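Local coordinates for protein butyrophilin subfamily 1 member A1 (Bos taurus, PDB 4HH8) that probably helps secrete milk-fat droplets and restrain activated T cells, and is represented here by its two extracellular immunoglobulin domains, at residues G46-W51 with F111-E116; D105-C110 with I122-V127; E158-W163 with A205-L210. The protein carries 1 engineered substitution. One frame throughout, in Å; residues are numbered along the deposited sequence.

How the interactions relate
From the N terminus, residues 46-51 come first, and interaction 1 brings 111-116 back beside them across a loop of 59 residues. Interaction 2 starts within that loop, at 105-110, and closes a beta hairpin with 122-127 after 11 intervening residues, so interactions 1 and 2 cross along the chain. Both use strand 106-114, joining strands 48-52, 106-114 and 117-128 of the V-set domain into one sheet, and they meet where W51 NE1 packs on C110 CB. Interaction 3 follows in series, closing a 41-residue loop in the second, membrane-proximal immunoglobulin domain. It touches interaction 2 at the domain boundary, through L210 against V127 and K126.

Interaction 1. Residues G46-W51 with F111-E116; sequences GMELRW and FFRQDE
Four backbone hydrogen bonds join strand 48-51 to strand 111-114 in antiparallel order. E48 N donates to R113 O over 2.8 Å, R113 N answers to E48 O, and R50 and F111 form a second reciprocal pair. All four donors lie in the plane of the carbonyl they meet. L49 and F112 are the non-hydrogen-bonded pair between them, and F112 CA supplements the ladder with a CA-H...O contact to E48 O at 3.2 Å.

Apolar contacts gather around the F112 ring on the inward face. L49 CD2 lies over the ring, 3.9 Å from its centroid, in a CH-pi contact. The selenium of M47, a selenomethionine, comes to the ring edge instead, 5.5 Å from the centroid, as a Met-aromatic contact. A bend at the end of the M47 chain (chi3 78°) turns CE over the opposing backbone, 3.3 Å from R113 C. Beyond this cluster F112 rests on C36, L38 and V93.

Charged groups share the other face with the F111 ring. E48 extends with CG anti to its backbone N (chi1 173°), so that OE2 reaches the edge of the F111 ring, 3.5 Å from CE2. The same oxygen faces the guanidinium edge of R50 in its plane, forming a salt bridge with weak hydrogen bonds from NE and NH2, while R50 NH1 binds V56 O. R113 runs alongside E48 as a nearby opposite charge without a direct bond.

This is the C-F strand pairing of an immunoglobulin sandwich, here in the V-set domain: L49 and F112 inside, F111 and the charged residues outside.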
loop_
_atom_site.group_PDB
_atom_site.type_symbol
_atom_site.label_atom_id
_atom_site.label_comp_id
_atom_site.label_asym_id
_atom_site.label_seq_id
_atom_site.Cartn_x
_atom_site.Cartn_y
_atom_site.Cartn_z
ATOM N N GLY A 46 16.745 -24.555 9.661
ATOM C CA GLY A 46 16.938 -24.845 11.101
ATOM C C GLY A 46 17.233 -23.649 11.979
ATOM O O GLY A 46 17.362 -23.780 13.197
HETATM N N MSE A 47 17.353 -22.472 11.368
HETATM C CA MSE A 47 17.630 -21.247 12.099
HETATM C C MSE A 47 16.341 -20.711 12.687
HETATM O O MSE A 47 15.271 -21.053 12.233
HETATM C CB MSE A 47 18.198 -20.189 11.152
HETATM C CG MSE A 47 19.632 -20.428 10.775
HETATM SE SE MSE A 47 20.390 -18.829 9.938
HETATM C CE MSE A 47 20.734 -17.681 11.445
ATOM N N GLU A 48 16.444 -19.859 13.684
ATOM C CA GLU A 48 15.284 -19.106 14.084
ATOM C C GLU A 48 15.098 -17.965 13.098
ATOM O O GLU A 48 15.986 -17.118 12.953
ATOM C CB GLU A 48 15.407 -18.562 15.520
ATOM C CG GLU A 48 14.254 -17.608 15.914
ATOM C CD GLU A 48 14.440 -16.964 17.295
ATOM O OE1 GLU A 48 14.894 -17.668 18.214
ATOM O OE2 GLU A 48 14.128 -15.754 17.462
ATOM N N LEU A 49 13.943 -17.982 12.435
ATOM C CA LEU A 49 13.482 -16.953 11.494
ATOM C C LEU A 49 12.312 -16.209 12.128
ATOM O O LEU A 49 11.284 -16.824 12.367
ATOM C CB LEU A 49 13.007 -17.598 10.187
ATOM C CG LEU A 49 13.996 -18.585 9.529
ATOM C CD1 LEU A 49 13.379 -19.303 8.358
ATOM C CD2 LEU A 49 15.334 -17.939 9.113
ATOM N N ARG A 50 12.462 -14.917 12.406
ATOM C CA ARG A 50 11.407 -14.138 13.054
ATOM C C ARG A 50 11.100 -12.878 12.252
ATOM O O ARG A 50 12.000 -12.081 11.998
ATOM C CB ARG A 50 11.831 -13.724 14.466
ATOM C CG ARG A 50 10.762 -12.936 15.227
ATOM C CD ARG A 50 11.267 -12.341 16.568
ATOM N NE ARG A 50 11.601 -13.419 17.494
ATOM C CZ ARG A 50 10.804 -13.903 18.446
ATOM N NH1 ARG A 50 9.583 -13.404 18.653
ATOM N NH2 ARG A 50 11.239 -14.911 19.196
ATOM N N TRP A 51 9.860 -12.688 11.846
ATOM C CA TRP A 51 9.465 -11.382 11.313
ATOM C C TRP A 51 8.617 -10.694 12.369
ATOM O O TRP A 51 7.781 -11.331 13.017
ATOM C CB TRP A 51 8.672 -11.537 10.019
ATOM C CG TRP A 51 9.481 -11.595 8.778
ATOM C CD1 TRP A 51 9.577 -10.636 7.838
ATOM C CD2 TRP A 51 10.278 -12.691 8.319
ATOM N NE1 TRP A 51 10.378 -11.055 6.811
ATOM C CE2 TRP A 51 10.823 -12.315 7.083
ATOM C CE3 TRP A 51 10.522 -13.981 8.805
ATOM C CZ2 TRP A 51 11.652 -13.149 6.335
ATOM C CZ3 TRP A 51 11.349 -14.826 8.067
ATOM C CH2 TRP A 51 11.908 -14.394 6.833
ATOM N N PHE A 111 14.575 -11.187 11.429
ATOM C CA PHE A 111 15.613 -11.600 12.346
ATOM C C PHE A 111 15.936 -13.084 12.114
ATOM O O PHE A 111 15.030 -13.918 12.068
ATOM C CB PHE A 111 15.061 -11.351 13.745
ATOM C CG PHE A 111 15.959 -11.763 14.862
ATOM C CD1 PHE A 111 16.957 -10.900 15.329
ATOM C CD2 PHE A 111 15.749 -12.970 15.524
ATOM C CE1 PHE A 111 17.763 -11.266 16.401
ATOM C CE2 PHE A 111 16.542 -13.354 16.589
ATOM C CZ PHE A 111 17.555 -12.499 17.038
ATOM N N PHE A 112 17.226 -13.379 11.949
ATOM C CA PHE A 112 17.765 -14.728 11.749
ATOM C C PHE A 112 18.671 -15.036 12.935
ATOM O O PHE A 112 19.568 -14.259 13.202
ATOM C CB PHE A 112 18.663 -14.774 10.521
ATOM C CG PHE A 112 17.943 -14.760 9.225
ATOM C CD1 PHE A 112 18.055 -15.829 8.356
ATOM C CD2 PHE A 112 17.187 -13.666 8.839
ATOM C CE1 PHE A 112 17.403 -15.811 7.126
ATOM C CE2 PHE A 112 16.518 -13.652 7.623
ATOM C CZ PHE A 112 16.622 -14.709 6.773
ATOM N N ARG A 113 18.464 -16.166 13.612
ATOM C CA ARG A 113 19.339 -16.569 14.718
ATOM C C ARG A 113 19.792 -18.024 14.635
ATOM O O ARG A 113 18.976 -18.922 14.425
ATOM C CB ARG A 113 18.685 -16.336 16.091
ATOM C CG ARG A 113 19.351 -17.179 17.241
ATOM C CD ARG A 113 18.693 -17.012 18.612
ATOM N NE ARG A 113 18.940 -15.665 19.104
ATOM C CZ ARG A 113 18.521 -15.179 20.272
ATOM N NH1 ARG A 113 17.810 -15.932 21.129
ATOM N NH2 ARG A 113 18.813 -13.919 20.588
ATOM N N GLN A 114 21.096 -18.238 14.812
ATOM C CA GLN A 114 21.655 -19.564 15.065
ATOM C C GLN A 114 22.459 -19.520 16.371
ATOM O O GLN A 114 23.479 -18.835 16.463
ATOM C CB GLN A 114 22.510 -20.043 13.894
ATOM C CG GLN A 114 22.560 -21.560 13.754
ATOM C CD GLN A 114 23.348 -21.997 12.514
ATOM O OE1 GLN A 114 24.526 -21.632 12.338
ATOM N NE2 GLN A 114 22.698 -22.772 11.642
ATOM N N ASP A 115 21.964 -20.250 17.373
ATOM C CA ASP A 115 22.433 -20.180 18.769
ATOM C C ASP A 115 22.639 -18.758 19.291
ATOM O O ASP A 115 21.670 -18.060 19.617
ATOM C CB ASP A 115 23.703 -20.999 18.978
ATOM C CG ASP A 115 23.551 -22.429 18.539
ATOM O OD1 ASP A 115 22.562 -23.097 18.942
ATOM O OD2 ASP A 115 24.441 -22.899 17.802
ATOM N N GLU A 116 23.906 -18.347 19.359
ATOM C CA GLU A 116 24.323 -17.056 19.932
ATOM C C GLU A 116 24.493 -15.946 18.884
ATOM O O GLU A 116 24.596 -14.754 19.224
ATOM C CB GLU A 116 25.644 -17.239 20.708
ATOM C CG GLU A 116 26.610 -18.246 20.031
ATOM C CD GLU A 116 28.076 -18.127 20.474
ATOM O OE1 GLU A 116 28.387 -17.380 21.442
ATOM O OE2 GLU A 116 28.926 -18.797 19.835
#

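Interaction 2. Residues D105-C110 with I122-V127; sequences DGEYRC and IVHLKV
D105 OD1 is held by the straightest bond of this contact: V127 N donates to it at 2.8 Å with an angle of 177° at the hydrogen. This one backbone donor grips the oxygen across the two segments, and it arrives from somewhat above the carboxylate plane. CG stands anti to the backbone N (chi1 -167°), which swings the carboxylate across to the neighbouring strand just where D105 has not yet entered the ladder. An alanine here, lacking the carboxylate that accepts from V127 N, would probably loosen the open end of the hairpin, beyond the G106-L125 pair.

From G106 onward the backbone takes over. G106 and L125 exchange two hydrogen bonds, the one from L125 N to G106 O spanning 2.9 Å, and Y108 and V123 exchange two more. Y108 N meets V123 O almost along the carbonyl axis at 2.7 Å, whereas V123 N comes to Y108 O from above its carbonyl plane. At G106 the backbone angles would force a side chain against the preceding carbonyl oxygen.

On the buried face the Y108 ring runs alongside L125, CE2 lying 3.7 Å from L125 CB, and V123 O sits at the ring edge in its plane. On the other face R109 and I122 point the same way, with NH1 of R109 just 3.2 Å from I122 CG1. I122 CG2 in turn touches E107 CG at 3.8 Å and lies over one face of the H124 ring, toward its rim.

Y108 OH binds D104 O, with a weak second bond to Y77 OH, and C110 is disulfide-bonded to C36. The sequence D-x-G-x-Y-x-C with this hydroxyl-to-backbone bond is the tyrosine corner of the immunoglobulin F strand, here paired with strand G.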
loop_
_atom_site.group_PDB
_atom_site.type_symbol
_atom_site.label_atom_id
_atom_site.label_comp_id
_atom_site.label_asym_id
_atom_site.label_seq_id
_atom_site.Cartn_x
_atom_site.Cartn_y
_atom_site.Cartn_z
ATOM N N ASP A 105 0.425 -2.123 6.173
ATOM C CA ASP A 105 1.427 -1.148 5.699
ATOM C C ASP A 105 2.392 -0.758 6.810
ATOM O O ASP A 105 1.967 -0.516 7.939
ATOM C CB ASP A 105 0.707 0.115 5.238
ATOM C CG ASP A 105 1.598 1.038 4.442
ATOM O OD1 ASP A 105 1.493 1.040 3.204
ATOM O OD2 ASP A 105 2.406 1.756 5.045
ATOM N N GLY A 106 3.683 -0.708 6.491
ATOM C CA GLY A 106 4.683 -0.253 7.448
ATOM C C GLY A 106 5.993 -1.015 7.393
ATOM O O GLY A 106 6.275 -1.761 6.450
ATOM N N GLU A 107 6.773 -0.844 8.443
ATOM C CA GLU A 107 8.129 -1.384 8.549
ATOM C C GLU A 107 8.076 -2.743 9.225
ATOM O O GLU A 107 7.412 -2.919 10.258
ATOM C CB GLU A 107 8.983 -0.428 9.403
ATOM C CG GLU A 107 10.452 -0.834 9.524
ATOM C CD GLU A 107 11.222 -0.009 10.582
ATOM O OE1 GLU A 107 11.826 1.023 10.183
ATOM O OE2 GLU A 107 11.196 -0.384 11.802
ATOM N N TYR A 108 8.793 -3.699 8.664
ATOM C CA TYR A 108 8.926 -5.007 9.292
ATOM C C TYR A 108 10.391 -5.234 9.523
ATOM O O TYR A 108 11.225 -4.668 8.807
ATOM C CB TYR A 108 8.389 -6.106 8.368
ATOM C CG TYR A 108 6.903 -6.072 8.212
ATOM C CD1 TYR A 108 6.090 -7.028 8.860
ATOM C CD2 TYR A 108 6.280 -5.080 7.447
ATOM C CE1 TYR A 108 4.704 -7.010 8.719
ATOM C CE2 TYR A 108 4.879 -5.031 7.317
ATOM C CZ TYR A 108 4.104 -6.006 7.938
ATOM O OH TYR A 108 2.732 -5.983 7.815
ATOM N N ARG A 109 10.716 -6.068 10.501
ATOM C CA ARG A 109 12.084 -6.474 10.701
ATOM C C ARG A 109 12.213 -7.989 10.564
ATOM O O ARG A 109 11.392 -8.738 11.087
ATOM C CB ARG A 109 12.589 -5.977 12.062
ATOM C CG ARG A 109 12.661 -4.440 12.164
ATOM C CD ARG A 109 13.621 -4.043 13.286
ATOM N NE ARG A 109 13.774 -2.595 13.488
ATOM C CZ ARG A 109 14.772 -1.851 13.007
ATOM N NH1 ARG A 109 15.727 -2.396 12.259
ATOM N NH2 ARG A 109 14.813 -0.545 13.272
ATOM N N CYS A 110 13.248 -8.435 9.863
ATOM C CA CYS A 110 13.511 -9.876 9.732
ATOM C C CYS A 110 14.750 -10.254 10.501
ATOM O O CYS A 110 15.842 -9.748 10.221
ATOM C CB CYS A 110 13.682 -10.284 8.282
ATOM S SG CYS A 110 14.988 -9.332 7.425
ATOM N N ILE A 122 15.563 -4.846 7.550
ATOM C CA ILE A 122 14.314 -4.116 7.521
ATOM C C ILE A 122 13.677 -4.390 6.179
ATOM O O ILE A 122 14.370 -4.386 5.172
ATOM C CB ILE A 122 14.590 -2.593 7.697
ATOM C CG1 ILE A 122 15.009 -2.312 9.142
ATOM C CG2 ILE A 122 13.386 -1.712 7.309
ATOM C CD1 ILE A 122 15.608 -0.933 9.379
ATOM N N VAL A 123 12.380 -4.686 6.173
ATOM C CA VAL A 123 11.586 -4.731 4.935
ATOM C C VAL A 123 10.418 -3.765 5.086
ATOM O O VAL A 123 9.753 -3.719 6.144
ATOM C CB VAL A 123 11.005 -6.137 4.654
ATOM C CG1 VAL A 123 10.547 -6.280 3.168
ATOM C CG2 VAL A 123 11.992 -7.205 4.974
ATOM N N HIS A 124 10.173 -2.970 4.052
ATOM C CA HIS A 124 9.079 -2.030 4.099
ATOM C C HIS A 124 8.011 -2.636 3.251
ATOM O O HIS A 124 8.278 -2.994 2.123
ATOM C CB HIS A 124 9.473 -0.640 3.571
ATOM C CG HIS A 124 10.540 0.035 4.382
ATOM N ND1 HIS A 124 10.285 0.645 5.598
ATOM C CD2 HIS A 124 11.870 0.193 4.152
ATOM C CE1 HIS A 124 11.408 1.159 6.075
ATOM N NE2 HIS A 124 12.387 0.894 5.220
ATOM N N LEU A 125 6.822 -2.828 3.824
ATOM C CA LEU A 125 5.648 -3.160 3.027
ATOM C C LEU A 125 4.879 -1.891 2.686
ATOM O O LEU A 125 4.548 -1.106 3.556
ATOM C CB LEU A 125 4.741 -4.131 3.780
ATOM C CG LEU A 125 3.548 -4.562 2.931
ATOM C CD1 LEU A 125 4.012 -5.215 1.630
ATOM C CD2 LEU A 125 2.649 -5.477 3.723
ATOM N N LYS A 126 4.623 -1.663 1.410
ATOM C CA LYS A 126 3.800 -0.524 1.000
ATOM C C LYS A 126 2.526 -1.048 0.414
ATOM O O LYS A 126 2.577 -1.664 -0.614
ATOM C CB LYS A 126 4.501 0.317 -0.083
ATOM C CG LYS A 126 5.671 1.178 0.410
ATOM C CD LYS A 126 5.200 2.342 1.208
ATOM C CE LYS A 126 6.290 3.349 1.338
ATOM N NZ LYS A 126 5.722 4.456 2.110
ATOM N N VAL A 127 1.385 -0.736 1.024
ATOM C CA VAL A 127 0.115 -1.268 0.565
ATOM C C VAL A 127 -0.597 -0.222 -0.266
ATOM O O VAL A 127 -0.495 0.968 0.032
ATOM C CB VAL A 127 -0.815 -1.729 1.730
ATOM C CG1 VAL A 127 -2.108 -2.233 1.150
ATOM C CG2 VAL A 127 -0.107 -2.785 2.623
#

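Interaction 3. Residues E158-W163 with A205-L210; sequences EPQVQW and AIRNLL. Engineered in segment 205-210: A205 (natural residue Cys).
Every backbone N-H and C=O of Q160, R207, Q162 and A205 that faces the opposite strand is satisfied there. Q160 N donates to R207 O at 3.0 Å with an angle of 174° at the hydrogen, and R207 N returns to Q160 O. Q162 and A205 repeat the exchange, A205 N meeting Q162 O at 2.8 Å. Each donor lies in the carbonyl plane of its acceptor. V161 and I206 form the non-hydrogen-bonded pair between these two.

Where the strands part, a water takes over: it donates to E158 O at 2.7 Å and accepts from L209 N at 3.0 Å. N208 OD1 accepts from L211 N and, weakly, from L210 N, while its ND2 donates to A129 O in the connection between the domains, and P159 O accepts a hydrogen bond from R178 NH2.

On the Q160 face, R207 stretches out beside Q160 and places NH1 in a salt bridge with E214. The amide of Q160 instead meets a methyl group, NE2 lying 3.7 Å from L209 CD2, and the same methyl lies at the R207 guanidinium edge, in its plane. A205 is an engineered substitution for cysteine; its CB is 3.6 Å from Q162 OE1.

The opposite face is apolar. I206 CG2 touches P159 CB at 3.8 Å, and its CD1 runs alongside V161 CG2 at 4.1 Å. W163 turns into the same interior, NE1 hydrogen-bonded to S173 OG and the ring against C150 and C204, the disulfide-forming cysteines. A tryptophan on strand C packed against the disulfide that includes a cysteine of strand F is the hallmark core of an immunoglobulin domain, here the second of the chain.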
loop_
_atom_site.group_PDB
_atom_site.type_symbol
_atom_site.label_atom_id
_atom_site.label_comp_id
_atom_site.label_asym_id
_atom_site.label_seq_id
_atom_site.Cartn_x
_atom_site.Cartn_y
_atom_site.Cartn_z
ATOM N N GLU A 158 -3.708 7.967 0.678
ATOM C CA GLU A 158 -4.366 9.167 0.190
ATOM C C GLU A 158 -4.078 9.325 -1.314
ATOM O O GLU A 158 -2.922 9.383 -1.720
ATOM C CB GLU A 158 -3.864 10.401 0.953
ATOM C CG GLU A 158 -4.284 10.450 2.446
ATOM C CD GLU A 158 -3.297 9.720 3.413
ATOM O OE1 GLU A 158 -2.500 8.845 3.007
ATOM O OE2 GLU A 158 -3.296 10.049 4.601
ATOM N N PRO A 159 -5.124 9.393 -2.133
ATOM C CA PRO A 159 -4.980 9.551 -3.582
ATOM C C PRO A 159 -4.904 11.060 -3.978
ATOM O O PRO A 159 -5.334 11.937 -3.217
ATOM C CB PRO A 159 -6.282 8.919 -4.104
ATOM C CG PRO A 159 -7.285 9.380 -3.022
ATOM C CD PRO A 159 -6.550 9.239 -1.739
ATOM N N GLN A 160 -4.350 11.346 -5.145
ATOM C CA GLN A 160 -4.196 12.710 -5.613
ATOM C C GLN A 160 -5.317 12.984 -6.582
ATOM O O GLN A 160 -5.740 12.088 -7.306
ATOM C CB GLN A 160 -2.823 12.865 -6.297
ATOM C CG GLN A 160 -2.627 14.062 -7.306
ATOM C CD GLN A 160 -1.302 13.945 -8.094
ATOM O OE1 GLN A 160 -1.291 13.644 -9.281
ATOM N NE2 GLN A 160 -0.194 14.128 -7.410
ATOM N N VAL A 161 -5.820 14.213 -6.556
ATOM C CA VAL A 161 -6.858 14.676 -7.444
ATOM C C VAL A 161 -6.210 15.674 -8.424
ATOM O O VAL A 161 -5.459 16.516 -8.002
ATOM C CB VAL A 161 -7.950 15.409 -6.661
ATOM C CG1 VAL A 161 -9.044 15.893 -7.583
ATOM C CG2 VAL A 161 -8.572 14.500 -5.517
ATOM N N GLN A 162 -6.512 15.579 -9.722
ATOM C CA GLN A 162 -6.009 16.538 -10.696
ATOM C C GLN A 162 -7.175 16.939 -11.597
ATOM O O GLN A 162 -7.849 16.088 -12.149
ATOM C CB GLN A 162 -4.805 15.932 -11.474
ATOM C CG GLN A 162 -4.393 16.614 -12.803
ATOM C CD GLN A 162 -3.672 15.626 -13.813
ATOM O OE1 GLN A 162 -4.255 14.615 -14.291
ATOM N NE2 GLN A 162 -2.424 15.941 -14.142
ATOM N N TRP A 163 -7.442 18.224 -11.702
ATOM C CA TRP A 163 -8.409 18.731 -12.670
ATOM C C TRP A 163 -7.687 19.242 -13.901
ATOM O O TRP A 163 -6.674 19.909 -13.780
ATOM C CB TRP A 163 -9.209 19.896 -12.095
ATOM C CG TRP A 163 -9.983 19.554 -10.886
ATOM C CD1 TRP A 163 -9.536 19.576 -9.584
ATOM C CD2 TRP A 163 -11.333 19.125 -10.844
ATOM N NE1 TRP A 163 -10.538 19.207 -8.739
ATOM C CE2 TRP A 163 -11.656 18.911 -9.487
ATOM C CE3 TRP A 163 -12.329 18.926 -11.825
ATOM C CZ2 TRP A 163 -12.928 18.531 -9.075
ATOM C CZ3 TRP A 163 -13.614 18.532 -11.407
ATOM C CH2 TRP A 163 -13.885 18.329 -10.038
ATOM N N ALA A 205 -8.997 13.575 -12.483
ATOM C CA ALA A 205 -8.242 12.346 -12.415
ATOM C C ALA A 205 -7.937 12.066 -10.976
ATOM O O ALA A 205 -7.545 12.972 -10.244
ATOM C CB ALA A 205 -6.926 12.433 -13.222
ATOM N N ILE A 206 -8.115 10.814 -10.567
ATOM C CA ILE A 206 -7.733 10.410 -9.259
ATOM C C ILE A 206 -6.550 9.471 -9.429
ATOM O O ILE A 206 -6.662 8.470 -10.123
ATOM C CB ILE A 206 -8.881 9.609 -8.510
ATOM C CG1 ILE A 206 -10.246 10.339 -8.556
ATOM C CG2 ILE A 206 -8.483 9.321 -7.120
ATOM C CD1 ILE A 206 -10.289 11.685 -7.870
ATOM N N ARG A 207 -5.449 9.726 -8.749
ATOM C CA ARG A 207 -4.283 8.908 -8.999
ATOM C C ARG A 207 -3.734 8.304 -7.740
ATOM O O ARG A 207 -3.525 9.007 -6.765
ATOM C CB ARG A 207 -3.204 9.806 -9.651
ATOM C CG ARG A 207 -1.933 9.062 -10.055
ATOM C CD ARG A 207 -1.004 10.003 -10.812
ATOM N NE ARG A 207 0.261 9.366 -11.155
ATOM C CZ ARG A 207 0.468 8.658 -12.261
ATOM N NH1 ARG A 207 -0.525 8.461 -13.137
ATOM N NH2 ARG A 207 1.664 8.144 -12.489
ATOM N N ASN A 208 -3.454 7.010 -7.774
ATOM C CA ASN A 208 -2.657 6.382 -6.737
ATOM C C ASN A 208 -1.167 6.538 -7.108
ATOM O O ASN A 208 -0.672 5.839 -8.002
ATOM C CB ASN A 208 -3.062 4.922 -6.616
ATOM C CG ASN A 208 -2.457 4.235 -5.438
ATOM O OD1 ASN A 208 -1.265 4.319 -5.235
ATOM N ND2 ASN A 208 -3.284 3.511 -4.642
ATOM N N LEU A 209 -0.466 7.428 -6.399
ATOM C CA LEU A 209 0.953 7.782 -6.662
ATOM C C LEU A 209 1.943 6.636 -6.415
ATOM O O LEU A 209 2.958 6.535 -7.074
ATOM C CB LEU A 209 1.363 8.971 -5.802
ATOM C CG LEU A 209 0.501 10.202 -6.073
ATOM C CD1 LEU A 209 0.962 11.320 -5.171
ATOM C CD2 LEU A 209 0.701 10.573 -7.505
ATOM N N LEU A 210 1.587 5.751 -5.498
ATOM C CA LEU A 210 2.355 4.583 -5.162
ATOM C C LEU A 210 2.340 3.520 -6.276
ATOM O O LEU A 210 3.390 2.953 -6.625
ATOM C CB LEU A 210 1.768 4.026 -3.874
ATOM C CG LEU A 210 2.534 3.047 -3.015
ATOM C CD1 LEU A 210 4.024 3.460 -2.832
ATOM C CD2 LEU A 210 1.802 2.986 -1.678
HETATM O O HOH W 1 -1.321 8.126 -3.568
#